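Local coordinates for protein aminotransferase (Psychrobacter arcticus 273-4, PDB 3IF2) that binds pyridoxal 5'-phosphate and probably transfers amino groups between amino acids and keto acids, possibly valine and pyruvate, at residues Tyr355-His360 / Leu370-Leu375. Sequence-based numbering, arbitrary orientation.
Sequences YPLMIH and LWFKDL
With CG anti to the backbone N (chi1 177°), Leu-357 runs alongside Phe-372, and its CD1 touches two residues of the other strand: CE1 of Phe-372 lies 3.7 Å from it, and CB of Leu-370 is equally near. On the opposite face Met-358, a selenomethionine here, has CG anti to its carbonyl carbon (chi1 -60°) and lies beside Trp-371, pointing the same way; its CB sits 3.8 Å from CE3 of the indole. The side chain of Lys-373, just past the strand, reaches over to this side. Its CG lies 3.8 Å above the plane of the Trp-371 ring, offset toward the rim, while CE reaches Met-358 CG at 3.8 Å. Between the two layers, Met-358 and Trp-371 form a hydrogen-bonded antiparallel pair: Met-358 N to Trp-371 O and Trp-371 N to Met-358 O are both 2.8 Å, the second nearly straight at 173°. These are the two arms of a beta hairpin, strands 357-360 and 367-372, at the middle of a mixed sheet away from the cofactor. Strand 183-190 flanks one arm and strand 414-418 the other. Leu-357, Ile-359 and Leu-370 are buried against Leu-348 of helix 324-351. On the Trp-371 side, Phe-187 and His-410 meet the indole edge-to-face, and Glu-413 accepts its NE1 hydrogen bond. Past the strand ends, Lys-373 N still bonds to Pro-356 O at 3.1 Å, and Pro-356 CB is 4.0 Å from Lys-373 CB. Lys-373 is already the second residue of a type II turn from Phe-372 to Leu-375.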
ATOM      1  N   TYR A 355      -5.133 -45.575  -0.764  1.00 39.32           N
ATOM      2  CA  TYR A 355      -5.223 -45.052   0.591  1.00 38.95           C
ATOM      3  C   TYR A 355      -6.393 -44.061   0.770  1.00 38.96           C
ATOM      4  O   TYR A 355      -7.046 -43.678  -0.218  1.00 37.88           O
ATOM      5  CB  TYR A 355      -3.870 -44.427   0.953  1.00 39.14           C
ATOM      6  CG  TYR A 355      -2.785 -45.461   1.088  1.00 39.37           C
ATOM      7  CD1 TYR A 355      -2.143 -46.002  -0.041  1.00 39.91           C
ATOM      8  CD2 TYR A 355      -2.403 -45.925   2.348  1.00 39.39           C
ATOM      9  CE1 TYR A 355      -1.135 -47.002   0.098  1.00 39.91           C
ATOM     10  CE2 TYR A 355      -1.397 -46.893   2.499  1.00 39.62           C
ATOM     11  CZ  TYR A 355      -0.764 -47.425   1.380  1.00 39.70           C
ATOM     12  OH  TYR A 355       0.216 -48.365   1.566  1.00 39.88           O
ATOM     13  N   PRO A 356      -6.665 -43.620   2.025  1.00 39.17           N
ATOM     14  CA  PRO A 356      -7.794 -42.698   2.286  1.00 39.09           C
ATOM     15  C   PRO A 356      -7.663 -41.229   1.833  1.00 38.95           C
ATOM     16  O   PRO A 356      -8.182 -40.329   2.513  1.00 38.63           O
ATOM     17  CB  PRO A 356      -7.938 -42.774   3.816  1.00 39.41           C
ATOM     18  CG  PRO A 356      -7.331 -44.074   4.179  1.00 39.52           C
ATOM     19  CD  PRO A 356      -6.145 -44.150   3.302  1.00 39.30           C
ATOM     20  N   LEU A 357      -7.012 -40.986   0.692  1.00 38.75           N
ATOM     21  CA  LEU A 357      -6.872 -39.642   0.147  1.00 37.62           C
ATOM     22  C   LEU A 357      -8.165 -39.300  -0.535  1.00 37.38           C
ATOM     23  O   LEU A 357      -8.680 -40.102  -1.308  1.00 36.87           O
ATOM     24  CB  LEU A 357      -5.752 -39.540  -0.912  1.00 37.08           C
ATOM     25  CG  LEU A 357      -5.523 -38.193  -1.647  1.00 36.55           C
ATOM     26  CD1 LEU A 357      -5.134 -37.084  -0.678  1.00 35.74           C
ATOM     27  CD2 LEU A 357      -4.472 -38.319  -2.761  1.00 35.95           C
HETATM   28  N   MSE A 358      -8.696 -38.134  -0.183  1.00 37.64           N
HETATM   29  CA  MSE A 358      -9.795 -37.491  -0.891  1.00 37.40           C
HETATM   30  C   MSE A 358      -9.148 -36.195  -1.422  1.00 37.42           C
HETATM   31  O   MSE A 358      -8.266 -35.621  -0.767  1.00 37.50           O
HETATM   32  CB  MSE A 358     -10.964 -37.175   0.038  1.00 37.29           C
HETATM   33  CG  MSE A 358     -11.585 -38.376   0.723  1.00 37.16           C
HETATM   34 SE   MSE A 358     -12.629 -39.473  -0.494  0.75 37.39          SE
HETATM   35  CE  MSE A 358     -14.200 -38.345  -0.710  1.00 36.28           C
ATOM     36  N   ILE A 359      -9.556 -35.775  -2.618  1.00 37.11           N
ATOM     37  CA  ILE A 359      -9.086 -34.555  -3.265  1.00 36.70           C
ATOM     38  C   ILE A 359     -10.318 -33.690  -3.503  1.00 37.18           C
ATOM     39  O   ILE A 359     -11.326 -34.195  -3.941  1.00 37.36           O
ATOM     40  CB  ILE A 359      -8.380 -34.881  -4.604  1.00 36.68           C
ATOM     41  CG1 ILE A 359      -7.128 -35.733  -4.344  1.00 36.91           C
ATOM     42  CG2 ILE A 359      -7.986 -33.598  -5.368  1.00 35.75           C
ATOM     43  CD1 ILE A 359      -6.422 -36.210  -5.605  1.00 37.63           C
ATOM     44  N   HIS A 360     -10.261 -32.397  -3.195  1.00 37.57           N
ATOM     45  CA  HIS A 360     -11.417 -31.535  -3.441  1.00 38.16           C
ATOM     46  C   HIS A 360     -11.525 -31.392  -4.955  1.00 38.87           C
ATOM     47  O   HIS A 360     -10.485 -31.318  -5.626  1.00 39.32           O
ATOM     48  CB  HIS A 360     -11.258 -30.170  -2.774  1.00 38.30           C
ATOM     49  CG  HIS A 360     -12.511 -29.350  -2.769  1.00 38.27           C
ATOM     50  ND1 HIS A 360     -12.996 -28.730  -3.895  1.00 38.39           N
ATOM     51  CD2 HIS A 360     -13.361 -29.022  -1.766  1.00 38.30           C
ATOM     52  CE1 HIS A 360     -14.099 -28.069  -3.594  1.00 38.27           C
ATOM     53  NE2 HIS A 360     -14.338 -28.223  -2.307  1.00 38.07           N
ATOM     54  N   LEU A 370      -5.989 -31.488  -0.426  1.00 34.65           N
ATOM     55  CA  LEU A 370      -5.926 -32.924  -0.142  1.00 35.43           C
ATOM     56  C   LEU A 370      -6.423 -33.203   1.267  1.00 36.24           C
ATOM     57  O   LEU A 370      -5.982 -32.529   2.197  1.00 36.14           O
ATOM     58  CB  LEU A 370      -4.477 -33.437  -0.277  1.00 35.46           C
ATOM     59  CG  LEU A 370      -3.864 -33.652  -1.677  1.00 35.53           C
ATOM     60  CD1 LEU A 370      -4.176 -32.545  -2.641  1.00 35.03           C
ATOM     61  CD2 LEU A 370      -2.354 -33.847  -1.578  1.00 35.51           C
ATOM     62  N   TRP A 371      -7.333 -34.184   1.401  1.00 36.26           N
ATOM     63  CA  TRP A 371      -7.911 -34.628   2.691  1.00 35.84           C
ATOM     64  C   TRP A 371      -7.530 -36.093   2.984  1.00 35.54           C
ATOM     65  O   TRP A 371      -7.983 -37.001   2.300  1.00 35.36           O
ATOM     66  CB  TRP A 371      -9.433 -34.428   2.673  1.00 35.69           C
ATOM     67  CG  TRP A 371     -10.212 -34.955   3.871  1.00 35.70           C
ATOM     68  CD1 TRP A 371      -9.766 -35.093   5.166  1.00 36.21           C
ATOM     69  CD2 TRP A 371     -11.601 -35.292   3.898  1.00 35.55           C
ATOM     70  NE1 TRP A 371     -10.774 -35.567   5.979  1.00 35.66           N
ATOM     71  CE2 TRP A 371     -11.916 -35.687   5.233  1.00 35.48           C
ATOM     72  CE3 TRP A 371     -12.616 -35.317   2.928  1.00 35.48           C
ATOM     73  CZ2 TRP A 371     -13.204 -36.105   5.614  1.00 34.95           C
ATOM     74  CZ3 TRP A 371     -13.911 -35.744   3.309  1.00 35.55           C
ATOM     75  CH2 TRP A 371     -14.184 -36.136   4.644  1.00 35.13           C
ATOM     76  N   PHE A 372      -6.691 -36.286   4.000  1.00 35.81           N
ATOM     77  CA  PHE A 372      -6.245 -37.597   4.462  1.00 35.98           C
ATOM     78  C   PHE A 372      -7.196 -38.043   5.574  1.00 36.18           C
ATOM     79  O   PHE A 372      -7.013 -37.642   6.722  1.00 35.98           O
ATOM     80  CB  PHE A 372      -4.799 -37.518   4.988  1.00 35.91           C
ATOM     81  CG  PHE A 372      -3.826 -36.932   4.006  1.00 36.11           C
ATOM     82  CD1 PHE A 372      -3.453 -37.645   2.869  1.00 36.72           C
ATOM     83  CD2 PHE A 372      -3.255 -35.682   4.223  1.00 36.12           C
ATOM     84  CE1 PHE A 372      -2.545 -37.103   1.953  1.00 36.51           C
ATOM     85  CE2 PHE A 372      -2.347 -35.139   3.319  1.00 36.05           C
ATOM     86  CZ  PHE A 372      -1.993 -35.849   2.183  1.00 36.16           C
ATOM     87  N   LYS A 373      -8.219 -38.838   5.237  1.00 36.78           N
ATOM     88  CA  LYS A 373      -9.176 -39.338   6.254  1.00 38.10           C
ATOM     89  C   LYS A 373      -8.453 -40.184   7.327  1.00 38.06           C
ATOM     90  O   LYS A 373      -7.691 -41.077   6.977  1.00 37.73           O
ATOM     91  CB  LYS A 373     -10.320 -40.186   5.646  1.00 38.75           C
ATOM     92  CG  LYS A 373     -11.458 -39.474   4.844  1.00 39.32           C
ATOM     93  CD  LYS A 373     -12.462 -40.574   4.354  1.00 40.02           C
ATOM     94  CE  LYS A 373     -13.631 -40.098   3.454  1.00 40.45           C
ATOM     95  NZ  LYS A 373     -14.819 -39.496   4.131  1.00 40.42           N
ATOM     96  N   ASP A 374      -8.672 -39.864   8.609  1.00 38.65           N
ATOM     97  CA  ASP A 374      -8.097 -40.596   9.775  1.00 39.09           C
ATOM     98  C   ASP A 374      -6.566 -40.686   9.799  1.00 38.31           C
ATOM     99  O   ASP A 374      -6.004 -41.735  10.110  1.00 37.25           O
ATOM    100  CB  ASP A 374      -8.691 -42.017   9.881  1.00 40.22           C
ATOM    101  CG  ASP A 374     -10.206 -42.035   9.830  1.00 41.36           C
ATOM    102  OD1 ASP A 374     -10.852 -41.049  10.253  1.00 42.44           O
ATOM    103  OD2 ASP A 374     -10.749 -43.055   9.362  1.00 42.41           O
ATOM    104  N   LEU A 375      -5.902 -39.574   9.487  1.00 38.42           N
ATOM    105  CA  LEU A 375      -4.437 -39.532   9.461  1.00 38.42           C
ATOM    106  C   LEU A 375      -3.954 -39.662  10.917  1.00 38.77           C
ATOM    107  O   LEU A 375      -4.477 -38.951  11.788  1.00 38.83           O
ATOM    108  CB  LEU A 375      -3.931 -38.240   8.801  1.00 38.04           C
ATOM    109  CG  LEU A 375      -2.425 -38.057   8.536  1.00 37.84           C
ATOM    110  CD1 LEU A 375      -1.843 -39.180   7.700  1.00 37.47           C
ATOM    111  CD2 LEU A 375      -2.142 -36.693   7.871  1.00 36.72           C
TER